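Local atomic coordinates of putative mandelate racemase (Salmonella typhimurium, PDB entry 2O56), a protein that belongs to the enolase superfamily, binds magnesium and may act as a hydro-lyase on an unknown substrate. Residues M58-S63 and P394-K399; I102-W107 and D296-G301. All coordinates share one frame; numbering follows the deposited sequence.

Contact 1: M58-S63 and P394-K399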
loop_
_atom_site.group_PDB
_atom_site.type_symbol
_atom_site.label_atom_id
_atom_site.label_comp_id
_atom_site.label_asym_id
_atom_site.label_seq_id
_atom_site.Cartn_x
_atom_site.Cartn_y
_atom_site.Cartn_z
ATOM N N MET A 58 -30.291 0.168 28.706
ATOM C CA MET A 58 -29.436 1.153 28.019
ATOM C C MET A 58 -30.212 2.441 27.750
ATOM O O MET A 58 -29.739 3.528 28.078
ATOM C CB MET A 58 -28.872 0.590 26.709
ATOM C CG MET A 58 -27.664 1.371 26.126
ATOM S SD MET A 58 -26.161 1.329 27.110
ATOM C CE MET A 58 -26.127 2.978 27.814
ATOM N N ALA A 59 -31.402 2.301 27.166
ATOM C CA ALA A 59 -32.350 3.415 26.990
ATOM C C ALA A 59 -32.653 4.128 28.283
ATOM O O ALA A 59 -32.672 5.348 28.320
ATOM C CB ALA A 59 -33.663 2.918 26.353
ATOM N N LYS A 60 -32.882 3.357 29.347
ATOM C CA LYS A 60 -33.054 3.897 30.711
ATOM C C LYS A 60 -31.852 4.700 31.171
ATOM O O LYS A 60 -31.994 5.829 31.628
ATOM C CB LYS A 60 -33.331 2.740 31.697
ATOM C CG LYS A 60 -33.809 3.134 33.067
ATOM C CD LYS A 60 -33.749 1.957 34.020
ATOM C CE LYS A 60 -32.630 2.098 35.029
ATOM N NZ LYS A 60 -32.386 0.798 35.710
ATOM N N ASP A 61 -30.661 4.125 31.068
ATOM C CA ASP A 61 -29.438 4.828 31.504
ATOM C C ASP A 61 -29.134 6.093 30.698
ATOM O O ASP A 61 -28.743 7.124 31.274
ATOM C CB ASP A 61 -28.226 3.895 31.483
ATOM C CG ASP A 61 -28.222 2.903 32.637
ATOM O OD1 ASP A 61 -29.019 3.059 33.610
ATOM O OD2 ASP A 61 -27.414 1.955 32.559
ATOM N N LEU A 62 -29.294 6.005 29.375
ATOM C CA LEU A 62 -29.153 7.173 28.482
ATOM C C LEU A 62 -30.196 8.270 28.771
ATOM O O LEU A 62 -29.875 9.459 28.798
ATOM C CB LEU A 62 -29.164 6.743 26.998
ATOM C CG LEU A 62 -27.925 5.974 26.507
ATOM C CD1 LEU A 62 -28.090 5.344 25.123
ATOM C CD2 LEU A 62 -26.719 6.864 26.526
ATOM N N SER A 63 -31.432 7.861 29.047
ATOM C CA SER A 63 -32.497 8.808 29.373
ATOM C C SER A 63 -32.166 9.711 30.552
ATOM O O SER A 63 -32.462 10.905 30.505
ATOM C CB SER A 63 -33.812 8.081 29.588
ATOM O OG SER A 63 -34.204 7.447 28.375
ATOM N N PRO A 394 -45.408 -3.149 30.020
ATOM C CA PRO A 394 -44.484 -2.835 31.119
ATOM C C PRO A 394 -43.519 -1.669 30.794
ATOM O O PRO A 394 -42.844 -1.685 29.756
ATOM C CB PRO A 394 -43.712 -4.148 31.321
ATOM C CG PRO A 394 -44.537 -5.197 30.703
ATOM C CD PRO A 394 -45.355 -4.569 29.626
ATOM N N THR A 395 -43.474 -0.669 31.680
ATOM C CA THR A 395 -42.892 0.639 31.373
ATOM C C THR A 395 -42.005 1.151 32.525
ATOM O O THR A 395 -42.401 1.116 33.690
ATOM C CB THR A 395 -43.988 1.682 31.035
ATOM O OG1 THR A 395 -44.759 1.224 29.920
ATOM C CG2 THR A 395 -43.370 3.018 30.662
ATOM N N ILE A 396 -40.799 1.603 32.189
ATOM C CA ILE A 396 -39.938 2.300 33.127
ATOM C C ILE A 396 -39.987 3.774 32.756
ATOM O O ILE A 396 -39.849 4.126 31.588
ATOM C CB ILE A 396 -38.473 1.787 33.040
ATOM C CG1 ILE A 396 -38.413 0.281 33.285
ATOM C CG2 ILE A 396 -37.552 2.546 34.025
ATOM C CD1 ILE A 396 -37.058 -0.360 32.924
ATOM N N THR A 397 -40.186 4.636 33.744
ATOM C CA THR A 397 -40.212 6.061 33.493
ATOM C C THR A 397 -39.007 6.692 34.157
ATOM O O THR A 397 -38.785 6.517 35.359
ATOM C CB THR A 397 -41.542 6.687 34.013
ATOM O OG1 THR A 397 -42.637 6.146 33.264
ATOM C CG2 THR A 397 -41.557 8.216 33.870
ATOM N N VAL A 398 -38.215 7.418 33.376
ATOM C CA VAL A 398 -37.071 8.128 33.936
ATOM C C VAL A 398 -37.476 9.569 34.086
ATOM O O VAL A 398 -38.018 10.155 33.159
ATOM C CB VAL A 398 -35.793 8.033 33.030
ATOM C CG1 VAL A 398 -34.599 8.832 33.675
ATOM C CG2 VAL A 398 -35.403 6.570 32.823
ATOM N N LYS A 399 -37.203 10.148 35.247
ATOM C CA LYS A 399 -37.369 11.568 35.424
ATOM C C LYS A 399 -36.469 12.065 36.544
ATOM O O LYS A 399 -36.327 13.275 36.739
ATOM C CB LYS A 399 -38.843 11.906 35.695
ATOM C CG LYS A 399 -39.400 11.322 36.987
ATOM C CD LYS A 399 -40.762 10.690 36.767
ATOM C CE LYS A 399 -41.836 11.745 36.607
ATOM N NZ LYS A 399 -43.170 11.229 36.998
#
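V398 pushes one methyl, CG2, into the corner between K60 and S63 on the helix 58-63. This is the more enclosed part of the contact, for S63 is buried and the one methyl meets several atoms at once. CG2 lies 3.7 Å from the carbonyl O of K60. It also meets CG of K60 at 3.8 Å and CB of S63 at 3.9 Å. With CG1 anti to the backbone N of V398 (chi1 179°), CG2 is placed beside that N and directed at the helix. S63 offers carbon here because its hydroxyl is turned back on its own helix, where OG bonds to O of A59 at 2.6 Å. The same oxygen takes the backbone N of S63 from the opposite face of its carbonyl plane.

Strand 395-398, the last modelled strand, adds to the edge of the antiparallel sheet in the N-terminal capping domain of the enolase superfamily, next to strand 6-13. Backbone bonds from I396 to I11 and from V398 to V9 tie it there, and the helix packs on the same sheet.

The outer part pairs K60 with I396, both incompletely buried. Their side chains cross at about a right angle, CD of K60 3.8 Å from CG2 of I396. The lysine chain bends at chi3 (108°), and NZ ends at the subunit interface in a hydrogen bond to S53 of the second subunit.

Contact 2: I102-W107 and D296-G301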
loop_
_atom_site.group_PDB
_atom_site.type_symbol
_atom_site.label_atom_id
_atom_site.label_comp_id
_atom_site.label_asym_id
_atom_site.label_seq_id
_atom_site.Cartn_x
_atom_site.Cartn_y
_atom_site.Cartn_z
ATOM N N ILE A 102 -33.830 6.850 21.216
ATOM C CA ILE A 102 -33.872 8.213 21.741
ATOM C C ILE A 102 -33.822 9.243 20.632
ATOM O O ILE A 102 -34.623 10.183 20.614
ATOM C CB ILE A 102 -32.737 8.432 22.739
ATOM C CG1 ILE A 102 -33.070 7.677 24.037
ATOM C CG2 ILE A 102 -32.521 9.911 23.040
ATOM C CD1 ILE A 102 -31.958 7.632 25.016
ATOM N N ASP A 103 -32.905 9.041 19.690
ATOM C CA ASP A 103 -32.691 9.984 18.612
ATOM C C ASP A 103 -33.920 10.139 17.740
ATOM O O ASP A 103 -34.276 11.262 17.384
ATOM C CB ASP A 103 -31.512 9.546 17.735
ATOM C CG ASP A 103 -31.184 10.566 16.665
ATOM O OD1 ASP A 103 -30.572 11.608 16.991
ATOM O OD2 ASP A 103 -31.569 10.331 15.500
ATOM N N ILE A 104 -34.540 9.011 17.375
ATOM C CA ILE A 104 -35.749 9.015 16.562
ATOM C C ILE A 104 -36.858 9.826 17.257
ATOM O O ILE A 104 -37.523 10.651 16.629
ATOM C CB ILE A 104 -36.268 7.569 16.267
ATOM C CG1 ILE A 104 -35.312 6.803 15.346
ATOM C CG2 ILE A 104 -37.670 7.621 15.629
ATOM C CD1 ILE A 104 -35.483 5.312 15.415
ATOM N N ALA A 105 -37.012 9.620 18.559
ATOM C CA ALA A 105 -38.035 10.321 19.346
ATOM C C ALA A 105 -37.778 11.830 19.416
ATOM O O ALA A 105 -38.710 12.627 19.482
ATOM C CB ALA A 105 -38.139 9.700 20.734
ATOM N N LEU A 106 -36.513 12.221 19.330
ATOM C CA LEU A 106 -36.157 13.628 19.214
ATOM C C LEU A 106 -36.605 14.273 17.891
ATOM O O LEU A 106 -37.068 15.419 17.870
ATOM C CB LEU A 106 -34.650 13.821 19.439
ATOM C CG LEU A 106 -34.085 13.455 20.819
ATOM C CD1 LEU A 106 -32.585 13.696 20.849
ATOM C CD2 LEU A 106 -34.747 14.235 21.941
ATOM N N TRP A 107 -36.469 13.543 16.790
ATOM C CA TRP A 107 -36.947 14.013 15.487
ATOM C C TRP A 107 -38.479 14.008 15.384
ATOM O O TRP A 107 -39.054 14.789 14.612
ATOM C CB TRP A 107 -36.370 13.159 14.343
ATOM C CG TRP A 107 -34.926 13.484 14.029
ATOM C CD1 TRP A 107 -33.811 12.996 14.664
ATOM C CD2 TRP A 107 -34.448 14.389 13.026
ATOM N NE1 TRP A 107 -32.671 13.541 14.113
ATOM C CE2 TRP A 107 -33.032 14.397 13.107
ATOM C CE3 TRP A 107 -35.076 15.210 12.079
ATOM C CZ2 TRP A 107 -32.238 15.176 12.265
ATOM C CZ3 TRP A 107 -34.280 15.989 11.236
ATOM C CH2 TRP A 107 -32.872 15.962 11.339
ATOM N N ASP A 296 -29.993 -0.096 9.824
ATOM C CA ASP A 296 -31.305 -0.070 10.470
ATOM C C ASP A 296 -31.344 1.226 11.286
ATOM O O ASP A 296 -30.475 1.447 12.111
ATOM C CB ASP A 296 -31.395 -1.314 11.377
ATOM C CG ASP A 296 -32.767 -1.489 12.046
ATOM O OD1 ASP A 296 -33.258 -0.554 12.693
ATOM O OD2 ASP A 296 -33.337 -2.596 11.962
ATOM N N ILE A 297 -32.332 2.089 11.053
ATOM C CA ILE A 297 -32.376 3.377 11.751
ATOM C C ILE A 297 -32.527 3.169 13.262
ATOM O O ILE A 297 -32.055 3.981 14.039
ATOM C CB ILE A 297 -33.470 4.332 11.160
ATOM C CG1 ILE A 297 -33.083 4.775 9.750
ATOM C CG2 ILE A 297 -33.691 5.605 12.028
ATOM C CD1 ILE A 297 -34.272 5.179 8.872
ATOM N N CYS A 298 -33.148 2.058 13.666
ATOM C CA CYS A 298 -33.457 1.776 15.072
ATOM C C CYS A 298 -32.320 1.058 15.791
ATOM O O CYS A 298 -32.344 0.938 17.023
ATOM C CB CYS A 298 -34.735 0.941 15.191
ATOM S SG CYS A 298 -36.219 1.698 14.474
ATOM N N THR A 299 -31.331 0.589 15.027
ATOM C CA THR A 299 -30.124 -0.074 15.604
ATOM C C THR A 299 -28.841 0.723 15.376
ATOM O O THR A 299 -27.977 0.760 16.241
ATOM C CB THR A 299 -29.907 -1.528 15.056
ATOM O OG1 THR A 299 -31.156 -2.242 15.018
ATOM C CG2 THR A 299 -28.919 -2.316 15.931
ATOM N N CYS A 300 -28.696 1.342 14.206
ATOM C CA CYS A 300 -27.373 1.763 13.758
ATOM C C CYS A 300 -27.091 3.249 13.917
ATOM O O CYS A 300 -26.109 3.773 13.362
ATOM C CB CYS A 300 -27.130 1.303 12.328
ATOM S SG CYS A 300 -27.407 -0.497 12.156
ATOM N N GLY A 301 -27.937 3.937 14.679
ATOM C CA GLY A 301 -27.562 5.251 15.211
ATOM C C GLY A 301 -28.680 6.277 15.252
ATOM O O GLY A 301 -28.503 7.361 15.796
#
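The loop that follows barrel strand 292-293 meets helix 93-114 of the capping domain through I104, whose CD1 touches both I297 and C298. That methyl lies 3.8 Å from CG2 of I297 and 3.8 Å from SG of C298, a small apolar patch in which the two isoleucine side chains cross at about a right angle. CG1 of I104 adds a further touch on CG2 of I297, at 3.9 Å. I104 has CG1 anti to its carbonyl carbon (chi1 -68°) and a nearly extended outer bond, which carries CD1 to the loop. V333 of helix 328-340 packs against both isoleucines.

In this family the loops at the C-terminal ends of the barrel strands face the capping domain, and here an Asx turn shapes one of them. OD1 of D296 accepts the backbone N of C298 at 2.8 Å, nearly along its own C-O axis, and takes a weak bond from N of T299. The other carboxylate oxygen, OD2, is bonded to ND1 of H323, so both ends of the group are engaged and its rotation is restrained.

At G301 the meeting is looser, with CB of D103 4.2 Å from its carbonyl O. That oxygen accepts NE1 of W78, while OD1 of D103 bonds to OG1 of T304 at the start of helix 302-314. G301 takes a backbone conformation (phi 142°) suited to glycine.

In the fold
Both contacts use helices of the capping domain: contact 1 sets helix 52-66 against the edge strand of the cap, contact 2 sets helix 93-114 against a barrel loop. Contact 1 stays within the cap, partly buried, and joins segments 331 residues apart in the chain; its centre lies about 23 Å from the centre of the chain. Contact 2 is fully buried, its centre about 12 Å from that point; the side chain of C298 lies about 14 Å from the magnesium ion. Neither has a hydrogen bond between its segments: contact 1 combines methyls with a lysine chain reaching another subunit, whereas contact 2 sets apolar packing beside a polar-braced loop. L62 and I102 link them, with CB of L62 3.5 Å from CD1 of I102.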